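Local coordinates for DUF4393 domain-containing protein (Alcanivorax borkumensis, PDB 3H35) that is of unknown function but belongs to the abortive infection alpha family, which suggests a possible role in phage defence, at residues G68-L76 / L128-E136; R84-A94 / L152-L162. All coordinates share one frame; numbering follows the deposited sequence. Where two conformers were deposited one is given.

In the fold
Both contacts are built on the four-stranded antiparallel sheet, and strand 71-77, which lies between strands 87-91 and 156-164, ties them together. Contact 1 lays helix 129-137 against that strand and is almost wholly apolar, with no hydrogen bond between its segments. Contact 2 spans strand 71-77 to join its two neighbours, and its chemistry is largely polar: an arginine-glutamate network with small apolar contacts at its ends. Each is partly buried, and their centres lie about 11 Å apart. They meet where Glu160 OE1 approaches Thr75 OG1 at 2.5 Å and Ser92 OG approaches Ala72 O at 2.6 Å, both probable hydrogen bonds. Other subunits reach contact 2 but not contact 1.

Contact 1. Residues G68-L76 / L128-E136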
loop_
_atom_site.group_PDB
_atom_site.type_symbol
_atom_site.label_atom_id
_atom_site.label_comp_id
_atom_site.label_asym_id
_atom_site.label_seq_id
_atom_site.Cartn_x
_atom_site.Cartn_y
_atom_site.Cartn_z
ATOM N N GLY A 68 16.872 15.775 -2.405
ATOM C CA GLY A 68 15.803 16.587 -2.959
ATOM C C GLY A 68 15.672 16.518 -4.480
ATOM O O GLY A 68 14.754 17.082 -5.029
ATOM N N SER A 69 16.560 15.811 -5.169
ATOM C CA SER A 69 16.460 15.691 -6.618
ATOM C C SER A 69 15.121 15.111 -7.068
ATOM O O SER A 69 14.583 14.214 -6.418
ATOM C CB SER A 69 17.578 14.813 -7.147
ATOM O OG SER A 69 18.832 15.341 -6.777
ATOM N N ALA A 70 14.583 15.670 -8.152
ATOM C CA ALA A 70 13.289 15.310 -8.682
ATOM C C ALA A 70 13.489 14.602 -10.030
ATOM O O ALA A 70 14.346 15.014 -10.822
ATOM C CB ALA A 70 12.405 16.565 -8.824
ATOM N N PHE A 71 12.740 13.519 -10.274
ATOM C CA PHE A 71 12.840 12.809 -11.555
ATOM C C PHE A 71 11.511 12.717 -12.281
ATOM O O PHE A 71 10.462 12.890 -11.661
ATOM C CB PHE A 71 13.448 11.415 -11.339
ATOM C CG PHE A 71 14.865 11.463 -10.847
ATOM C CD1 PHE A 71 15.918 11.566 -11.743
ATOM C CD2 PHE A 71 15.144 11.452 -9.476
ATOM C CE1 PHE A 71 17.246 11.624 -11.288
ATOM C CE2 PHE A 71 16.467 11.535 -9.004
ATOM C CZ PHE A 71 17.518 11.617 -9.912
ATOM N N ALA A 72 11.562 12.474 -13.584
ATOM C CA ALA A 72 10.360 12.277 -14.381
ATOM C C ALA A 72 9.661 10.992 -13.951
ATOM O O ALA A 72 10.300 9.956 -13.705
ATOM C CB ALA A 72 10.680 12.246 -15.893
ATOM N N LEU A 73 8.348 11.068 -13.845
ATOM C CA LEU A 73 7.518 9.950 -13.473
ATOM C C LEU A 73 6.354 9.867 -14.419
ATOM O O LEU A 73 5.668 10.847 -14.661
ATOM C CB LEU A 73 6.982 10.185 -12.040
ATOM C CG LEU A 73 6.261 9.036 -11.330
ATOM C CD1 LEU A 73 7.210 7.823 -11.195
ATOM C CD2 LEU A 73 5.756 9.516 -9.968
ATOM N N LEU A 74 6.135 8.708 -14.988
ATOM C CA LEU A 74 4.905 8.475 -15.747
ATOM C C LEU A 74 4.014 7.612 -14.889
ATOM O O LEU A 74 4.448 6.586 -14.358
ATOM C CB LEU A 74 5.183 7.741 -17.073
ATOM C CG LEU A 74 6.092 8.376 -18.128
ATOM C CD1 LEU A 74 6.145 7.420 -19.361
ATOM C CD2 LEU A 74 5.607 9.767 -18.490
ATOM N N THR A 75 2.781 8.042 -14.718
ATOM C CA THR A 75 1.825 7.293 -13.944
ATOM C C THR A 75 0.665 6.877 -14.842
ATOM O O THR A 75 0.111 7.692 -15.566
ATOM C CB THR A 75 1.341 8.154 -12.758
ATOM O OG1 THR A 75 2.471 8.570 -11.944
ATOM C CG2 THR A 75 0.333 7.393 -11.945
ATOM N N LEU A 76 0.330 5.597 -14.814
ATOM C CA LEU A 76 -0.819 5.077 -15.506
ATOM C C LEU A 76 -1.950 5.004 -14.520
ATOM O O LEU A 76 -1.869 4.335 -13.471
ATOM C CB LEU A 76 -0.534 3.709 -16.113
ATOM C CG LEU A 76 0.509 3.683 -17.223
ATOM C CD1 LEU A 76 0.768 2.225 -17.701
ATOM C CD2 LEU A 76 0.113 4.594 -18.398
ATOM N N LEU A 128 11.705 18.671 -16.996
ATOM C CA LEU A 128 11.906 17.261 -17.271
ATOM C C LEU A 128 11.288 16.773 -18.610
ATOM O O LEU A 128 11.218 15.556 -18.858
ATOM C CB LEU A 128 11.364 16.447 -16.092
ATOM C CG LEU A 128 12.164 16.628 -14.776
ATOM C CD1 LEU A 128 11.484 15.895 -13.637
ATOM C CD2 LEU A 128 13.554 16.125 -14.934
ATOM N N ARG A 129 10.822 17.702 -19.462
ATOM C CA ARG A 129 10.128 17.322 -20.704
ATOM C C ARG A 129 10.856 16.210 -21.517
ATOM O O ARG A 129 10.266 15.194 -21.919
ATOM C CB ARG A 129 9.861 18.547 -21.592
ATOM C CG ARG A 129 8.944 18.238 -22.770
ATOM C CD ARG A 129 8.494 19.503 -23.520
ATOM N NE ARG A 129 7.485 20.320 -22.814
ATOM C CZ ARG A 129 6.176 20.077 -22.797
ATOM N NH1 ARG A 129 5.661 19.026 -23.416
ATOM N NH2 ARG A 129 5.367 20.891 -22.140
ATOM N N THR A 130 12.142 16.419 -21.745
ATOM C CA THR A 130 12.938 15.458 -22.490
ATOM C C THR A 130 12.880 14.080 -21.838
ATOM O O THR A 130 12.645 13.077 -22.533
ATOM C CB THR A 130 14.369 15.948 -22.592
ATOM O OG1 THR A 130 14.371 17.108 -23.425
ATOM C CG2 THR A 130 15.263 14.903 -23.203
ATOM N N ASP A 131 13.031 14.039 -20.506
ATOM C CA ASP A 131 12.936 12.773 -19.780
ATOM C C ASP A 131 11.590 12.053 -19.912
ATOM O O ASP A 131 11.542 10.836 -20.073
ATOM C CB ASP A 131 13.268 12.981 -18.308
ATOM C CG ASP A 131 14.749 13.271 -18.101
ATOM O OD1 ASP A 131 15.558 12.381 -18.416
ATOM O OD2 ASP A 131 15.097 14.386 -17.666
ATOM N N TYR A 132 10.497 12.795 -19.845
ATOM C CA TYR A 132 9.198 12.179 -20.077
ATOM C C TYR A 132 9.157 11.508 -21.451
ATOM O O TYR A 132 8.650 10.386 -21.580
ATOM C CB TYR A 132 8.092 13.213 -20.008
ATOM C CG TYR A 132 7.899 13.835 -18.634
ATOM C CD1 TYR A 132 7.504 13.067 -17.550
ATOM C CD2 TYR A 132 8.072 15.206 -18.436
ATOM C CE1 TYR A 132 7.341 13.639 -16.287
ATOM C CE2 TYR A 132 7.906 15.781 -17.198
ATOM C CZ TYR A 132 7.528 14.997 -16.113
ATOM O OH TYR A 132 7.352 15.598 -14.878
ATOM N N GLU A 133 9.693 12.216 -22.465
ATOM C CA GLU A 133 9.727 11.734 -23.830
ATOM C C GLU A 133 10.549 10.470 -23.941
ATOM O O GLU A 133 10.091 9.490 -24.520
ATOM C CB GLU A 133 10.239 12.826 -24.790
ATOM C CG GLU A 133 9.272 13.986 -24.921
ATOM C CD GLU A 133 9.843 15.222 -25.648
ATOM O OE1 GLU A 133 11.025 15.202 -26.119
ATOM O OE2 GLU A 133 9.096 16.227 -25.742
ATOM N N LEU A 134 11.739 10.465 -23.355
ATOM C CA LEU A 134 12.517 9.232 -23.256
ATOM C C LEU A 134 11.733 8.117 -22.567
ATOM O O LEU A 134 11.769 6.981 -23.026
ATOM C CB LEU A 134 13.813 9.442 -22.474
ATOM C CG LEU A 134 14.871 10.333 -23.092
ATOM C CD1 LEU A 134 15.999 10.457 -22.072
ATOM C CD2 LEU A 134 15.386 9.822 -24.513
ATOM N N CYS A 135 11.057 8.415 -21.453
ATOM C CA CYS A 135 10.295 7.382 -20.775
ATOM C C CYS A 135 9.131 6.871 -21.626
ATOM O O CYS A 135 8.861 5.670 -21.662
ATOM C CB CYS A 135 9.721 7.908 -19.468
ATOM S SG CYS A 135 10.951 8.137 -18.196
ATOM N N GLU A 136 8.412 7.791 -22.254
ATOM C CA GLU A 136 7.259 7.397 -23.041
ATOM C C GLU A 136 7.691 6.527 -24.236
ATOM O O GLU A 136 6.931 5.677 -24.709
ATOM C CB GLU A 136 6.462 8.620 -23.492
ATOM C CG GLU A 136 5.633 9.194 -22.343
ATOM C CD GLU A 136 5.245 10.653 -22.509
ATOM O OE1 GLU A 136 5.744 11.304 -23.437
ATOM O OE2 GLU A 136 4.464 11.185 -21.681
#
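Ala72 points its methyl group at helix 129-136 and meets three side chains there. Its CB lies over one face of the Tyr132 ring, offset toward the rim, in a CH-pi contact 4.0 Å from the ring centroid. The same methyl touches Asp131 CB at 3.6 Å, and Leu128 CB, at the N-cap position just before the helix, closes in on it. Leu128 CD1 reaches past this methyl to the strand backbone, 3.4 Å from Ala72 N. Tyr132 CG is anti to its carbonyl carbon (chi1 -66°), which swings the ring from the helix to the strand; its CE1 edge comes within 3.6 Å of Leu73 O, close to the ring plane. The hydroxyl points toward strand 156-164 and hydrogen-bonds Glu160 O and Thr125 N, two bonds that fix this end of the ring.

Farther along, Leu74 crosses Glu136 at about a right angle. Its CD1 lies 3.5 Å from Glu136 CG and also rests on Cys135 CB, while CD2 approaches the tyrosine ring obliquely. The Glu136 carboxylate is directed to a salt bridge with Arg159, and Asp131 hydrogen-bonds Asn93. The axes of strand 71-76 and helix 129-136 approach to 7.9 Å at 44°. Helix 129-137 thus covers part of strand 71-77, with helix 139-151 beside it, where Phe141 also packs on Leu74, and strands 87-91 and 156-164 flank the covered strand.

Contact 2. Residues R84-A94 / L152-L162; sequences RGEVLYRYSNA and LPKLSIRRETL. With EDO (1,2-ethanediol), chain D.
A salt-bridge network of Arg90, Glu160 and Arg158 bridges two strands that are not neighbours in the sheet, 87-91 and 156-164. Arg90 NH2 donates to Glu160 OE1 over 3.0 Å at 161°, nearly in the guanidinium plane, and meets the syn lone pair of the oxygen. The two planar groups are turned 39° apart. Arg158 NH2 reaches the other oxygen, OE2, at 2.7 Å on its anti side. With Thr75 also bonded to OE1 and Tyr77 to OE2, each carboxylate oxygen of this buried glutamate has at least two partners, which probably favours its charged form. Arg90 NH1 is bonded to O2 of a 1,2-ethanediol, probably from the crystallisation liquor, and NH2 has a second salt bridge to Glu86 of the third subunit.

Arg84 crosses Arg158 at about a right angle. Its chain bends at chi2 (-75°), so that Arg158 CD lies over one face of the Arg84 guanidinium, 3.5 Å from Arg84 NH2. The two guanidinium planes are steeply inclined, and one water accepts from Arg84 NH2 and Arg158 NE, linking the like charges. Arg84 NH1 adds a weak bond to Ser156 OG at 2.7 Å, a hydroxyl that also bonds Gly79 O. At one end of the contact Leu88 CD1 packs 3.6 Å from Leu155 CD1; at the other, Leu162 CD2 approaches Ala94 CB, whose backbone N closes an ST turn by donating to Ser92 OG, itself also hydrogen-bonded to Ala72 O. Leu88 and Tyr89 form a classic beta bulge opposite Leu76 of the intervening strand, a feature of antiparallel sheets such as this one.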
loop_
_atom_site.group_PDB
_atom_site.type_symbol
_atom_site.label_atom_id
_atom_site.label_comp_id
_atom_site.label_asym_id
_atom_site.label_seq_id
_atom_site.Cartn_x
_atom_site.Cartn_y
_atom_site.Cartn_z
ATOM N N ARG A 84 -9.511 10.463 -13.321
ATOM C CA ARG A 84 -8.310 9.613 -13.301
ATOM C C ARG A 84 -8.479 8.227 -12.658
ATOM O O ARG A 84 -7.819 7.276 -13.086
ATOM C CB ARG A 84 -7.176 10.345 -12.581
ATOM C CG ARG A 84 -6.690 11.615 -13.274
ATOM C CD ARG A 84 -5.867 11.271 -14.465
ATOM N NE ARG A 84 -5.204 12.428 -15.039
ATOM C CZ ARG A 84 -4.472 12.389 -16.153
ATOM N NH1 ARG A 84 -4.303 11.240 -16.814
ATOM N NH2 ARG A 84 -3.885 13.509 -16.597
ATOM N N GLY A 85 -9.347 8.109 -11.644
ATOM C CA GLY A 85 -9.454 6.878 -10.877
ATOM C C GLY A 85 -8.173 6.561 -10.122
ATOM O O GLY A 85 -7.562 7.446 -9.516
ATOM N N GLU A 86 -7.731 5.315 -10.180
ATOM C CA GLU A 86 -6.600 4.889 -9.349
ATOM C C GLU A 86 -5.284 4.697 -10.105
ATOM O O GLU A 86 -5.258 4.428 -11.301
ATOM C CB GLU A 86 -6.961 3.604 -8.599
ATOM C CG GLU A 86 -7.720 3.854 -7.274
ATOM C CD GLU A 86 -8.120 2.549 -6.577
ATOM O OE1 GLU A 86 -8.043 1.471 -7.249
ATOM O OE2 GLU A 86 -8.504 2.607 -5.364
ATOM N N VAL A 87 -4.194 4.792 -9.357
ATOM C CA VAL A 87 -2.838 4.600 -9.895
ATOM C C VAL A 87 -2.605 3.103 -10.159
ATOM O O VAL A 87 -2.772 2.286 -9.263
ATOM C CB VAL A 87 -1.754 5.116 -8.912
ATOM C CG1 VAL A 87 -0.406 4.547 -9.282
ATOM C CG2 VAL A 87 -1.747 6.659 -8.843
ATOM N N LEU A 88 -2.213 2.736 -11.372
ATOM C CA LEU A 88 -1.987 1.332 -11.683
ATOM C C LEU A 88 -0.537 0.937 -11.830
ATOM O O LEU A 88 -0.223 -0.197 -11.613
ATOM C CB LEU A 88 -2.708 0.941 -12.969
ATOM C CG LEU A 88 -4.225 0.972 -12.872
ATOM C CD1 LEU A 88 -4.857 0.478 -14.153
ATOM C CD2 LEU A 88 -4.704 0.145 -11.675
ATOM N N TYR A 89 0.337 1.852 -12.251
ATOM C CA TYR A 89 1.644 1.500 -12.714
ATOM C C TYR A 89 2.439 2.774 -12.768
ATOM O O TYR A 89 1.902 3.816 -13.096
ATOM C CB TYR A 89 1.573 0.902 -14.132
ATOM C CG TYR A 89 2.876 0.321 -14.683
ATOM C CD1 TYR A 89 3.199 -1.001 -14.458
ATOM C CD2 TYR A 89 3.744 1.072 -15.508
ATOM C CE1 TYR A 89 4.331 -1.553 -14.975
ATOM C CE2 TYR A 89 4.918 0.499 -16.022
ATOM C CZ TYR A 89 5.169 -0.813 -15.747
ATOM O OH TYR A 89 6.291 -1.456 -16.224
ATOM N N ARG A 90 3.707 2.690 -12.426
ATOM C CA ARG A 90 4.563 3.851 -12.452
ATOM C C ARG A 90 5.899 3.505 -13.069
ATOM O O ARG A 90 6.379 2.399 -12.897
ATOM C CB ARG A 90 4.724 4.454 -11.078
ATOM C CG ARG A 90 3.527 5.271 -10.700
ATOM C CD ARG A 90 3.647 5.977 -9.359
ATOM N NE ARG A 90 2.822 7.192 -9.374
ATOM C CZ ARG A 90 2.091 7.639 -8.365
ATOM N NH1 ARG A 90 2.018 6.963 -7.222
ATOM N NH2 ARG A 90 1.401 8.760 -8.519
ATOM N N TYR A 91 6.451 4.462 -13.820
ATOM C CA TYR A 91 7.673 4.267 -14.573
ATOM C C TYR A 91 8.532 5.514 -14.474
ATOM O O TYR A 91 8.034 6.614 -14.392
ATOM C CB TYR A 91 7.362 3.917 -16.048
ATOM C CG TYR A 91 8.580 3.516 -16.843
ATOM C CD1 TYR A 91 9.004 2.181 -16.887
ATOM C CD2 TYR A 91 9.339 4.472 -17.505
ATOM C CE1 TYR A 91 10.149 1.814 -17.599
ATOM C CE2 TYR A 91 10.488 4.118 -18.213
ATOM C CZ TYR A 91 10.887 2.791 -18.253
ATOM O OH TYR A 91 12.041 2.453 -18.956
ATOM N N SER A 92 9.838 5.339 -14.478
ATOM C CA SER A 92 10.727 6.488 -14.439
ATOM C C SER A 92 12.017 6.072 -15.060
ATOM O O SER A 92 12.285 4.869 -15.146
ATOM C CB SER A 92 10.971 6.938 -13.000
ATOM O OG SER A 92 11.882 8.026 -12.946
ATOM N N ASN A 93 12.811 7.051 -15.501
ATOM C CA ASN A 93 14.193 6.799 -15.918
ATOM C C ASN A 93 15.211 7.157 -14.837
ATOM O O ASN A 93 16.403 7.131 -15.097
ATOM C CB ASN A 93 14.519 7.490 -17.273
ATOM C CG ASN A 93 14.393 8.991 -17.217
ATOM O OD1 ASN A 93 13.719 9.541 -16.341
ATOM N ND2 ASN A 93 15.031 9.678 -18.171
ATOM N N ALA A 94 14.740 7.443 -13.623
ATOM C CA ALA A 94 15.613 7.795 -12.495
ATOM C C ALA A 94 16.628 6.670 -12.221
ATOM O O ALA A 94 17.693 6.923 -11.711
ATOM C CB ALA A 94 14.787 8.072 -11.236
ATOM N N LEU A 152 -8.640 -1.886 -19.151
ATOM C CA LEU A 152 -8.911 -0.530 -18.669
ATOM C C LEU A 152 -8.828 0.435 -19.856
ATOM O O LEU A 152 -7.833 1.106 -20.072
ATOM C CB LEU A 152 -7.914 -0.158 -17.591
ATOM C CG LEU A 152 -8.121 -1.077 -16.359
ATOM C CD1 LEU A 152 -6.846 -1.326 -15.661
ATOM C CD2 LEU A 152 -9.160 -0.518 -15.452
ATOM N N PRO A 153 -9.895 0.494 -20.647
ATOM C CA PRO A 153 -9.796 1.136 -21.941
ATOM C C PRO A 153 -9.546 2.630 -21.869
ATOM O O PRO A 153 -8.987 3.176 -22.793
ATOM C CB PRO A 153 -11.154 0.815 -22.584
ATOM C CG PRO A 153 -12.061 0.656 -21.469
ATOM C CD PRO A 153 -11.273 0.058 -20.360
ATOM N N LYS A 154 -9.935 3.270 -20.773
ATOM C CA LYS A 154 -9.727 4.707 -20.585
ATOM C C LYS A 154 -8.365 5.075 -19.928
ATOM O O LYS A 154 -8.058 6.264 -19.727
ATOM C CB LYS A 154 -10.910 5.279 -19.786
ATOM C CG LYS A 154 -12.169 5.266 -20.655
ATOM C CD LYS A 154 -13.474 5.257 -19.912
ATOM C CE LYS A 154 -14.617 4.926 -20.900
ATOM N NZ LYS A 154 -15.839 4.420 -20.149
ATOM N N LEU A 155 -7.554 4.055 -19.645
ATOM C CA LEU A 155 -6.220 4.218 -19.032
ATOM C C LEU A 155 -5.521 5.444 -19.593
ATOM O O LEU A 155 -5.464 5.634 -20.806
ATOM C CB LEU A 155 -5.339 3.008 -19.370
ATOM C CG LEU A 155 -4.054 2.796 -18.602
ATOM C CD1 LEU A 155 -4.370 2.317 -17.172
ATOM C CD2 LEU A 155 -3.151 1.777 -19.320
ATOM N N SER A 156 -4.952 6.253 -18.722
ATOM C CA SER A 156 -4.201 7.409 -19.197
ATOM C C SER A 156 -2.834 7.527 -18.557
ATOM O O SER A 156 -2.631 7.162 -17.364
ATOM C CB SER A 156 -4.994 8.713 -18.966
ATOM O OG SER A 156 -5.337 8.842 -17.606
ATOM N N ILE A 157 -1.921 8.088 -19.337
ATOM C CA ILE A 157 -0.606 8.473 -18.842
ATOM C C ILE A 157 -0.726 9.844 -18.264
ATOM O O ILE A 157 -1.273 10.741 -18.893
ATOM C CB ILE A 157 0.436 8.616 -19.941
ATOM C CG1 ILE A 157 0.575 7.301 -20.716
ATOM C CG2 ILE A 157 1.795 9.038 -19.314
ATOM C CD1 ILE A 157 1.595 7.311 -21.841
ATOM N N ARG A 158 -0.177 10.017 -17.077
ATOM C CA ARG A 158 -0.004 11.330 -16.529
ATOM C C ARG A 158 1.443 11.550 -16.189
ATOM O O ARG A 158 2.049 10.732 -15.496
ATOM C CB ARG A 158 -0.856 11.530 -15.286
ATOM C CG ARG A 158 -0.838 12.956 -14.812
ATOM C CD ARG A 158 -1.895 13.188 -13.716
ATOM N NE ARG A 158 -2.035 14.608 -13.364
ATOM C CZ ARG A 158 -1.478 15.196 -12.299
ATOM N NH1 ARG A 158 -1.679 16.493 -12.072
ATOM N NH2 ARG A 158 -0.732 14.508 -11.449
ATOM N N ARG A 159 1.980 12.662 -16.680
ATOM C CA ARG A 159 3.325 13.070 -16.387
ATOM C C ARG A 159 3.384 13.720 -15.007
ATOM O O ARG A 159 2.707 14.690 -14.719
ATOM C CB ARG A 159 3.861 14.022 -17.441
ATOM C CG ARG A 159 4.058 13.390 -18.822
ATOM C CD ARG A 159 4.334 14.474 -19.834
ATOM N NE ARG A 159 4.834 13.948 -21.091
ATOM C CZ ARG A 159 5.300 14.702 -22.071
ATOM N NH1 ARG A 159 5.331 16.030 -21.948
ATOM N NH2 ARG A 159 5.766 14.128 -23.161
ATOM N N GLU A 160 4.225 13.145 -14.159
ATOM C CA GLU A 160 4.369 13.592 -12.793
ATOM C C GLU A 160 5.871 13.693 -12.437
ATOM O O GLU A 160 6.754 13.467 -13.278
ATOM C CB GLU A 160 3.604 12.630 -11.878
ATOM C CG GLU A 160 2.085 12.590 -12.182
ATOM C CD GLU A 160 1.294 11.675 -11.265
ATOM O OE1 GLU A 160 1.845 10.673 -10.752
ATOM O OE2 GLU A 160 0.102 11.961 -11.059
ATOM N N THR A 161 6.137 14.068 -11.196
ATOM C CA THR A 161 7.479 14.230 -10.707
ATOM C C THR A 161 7.713 13.392 -9.443
ATOM O O THR A 161 6.924 13.452 -8.498
ATOM C CB THR A 161 7.730 15.704 -10.419
ATOM O OG1 THR A 161 7.412 16.472 -11.601
ATOM C CG2 THR A 161 9.193 15.915 -10.006
ATOM N N LEU A 162 8.781 12.603 -9.440
ATOM C CA LEU A 162 9.096 11.708 -8.326
ATOM C C LEU A 162 9.986 12.444 -7.379
ATOM O O LEU A 162 10.973 13.015 -7.808
ATOM C CB LEU A 162 9.837 10.470 -8.835
ATOM C CG LEU A 162 10.319 9.413 -7.841
ATOM C CD1 LEU A 162 9.091 8.719 -7.180
ATOM C CD2 LEU A 162 11.237 8.403 -8.588
HETATM C C1 EDO D . 3.095 2.395 -8.332
HETATM O O1 EDO D . 2.521 1.155 -8.780
HETATM C C2 EDO D . 2.445 2.911 -7.067
HETATM O O2 EDO D . 2.451 4.328 -7.119
HETATM O O HOH W 1 -3.614 16.316 -15.035
#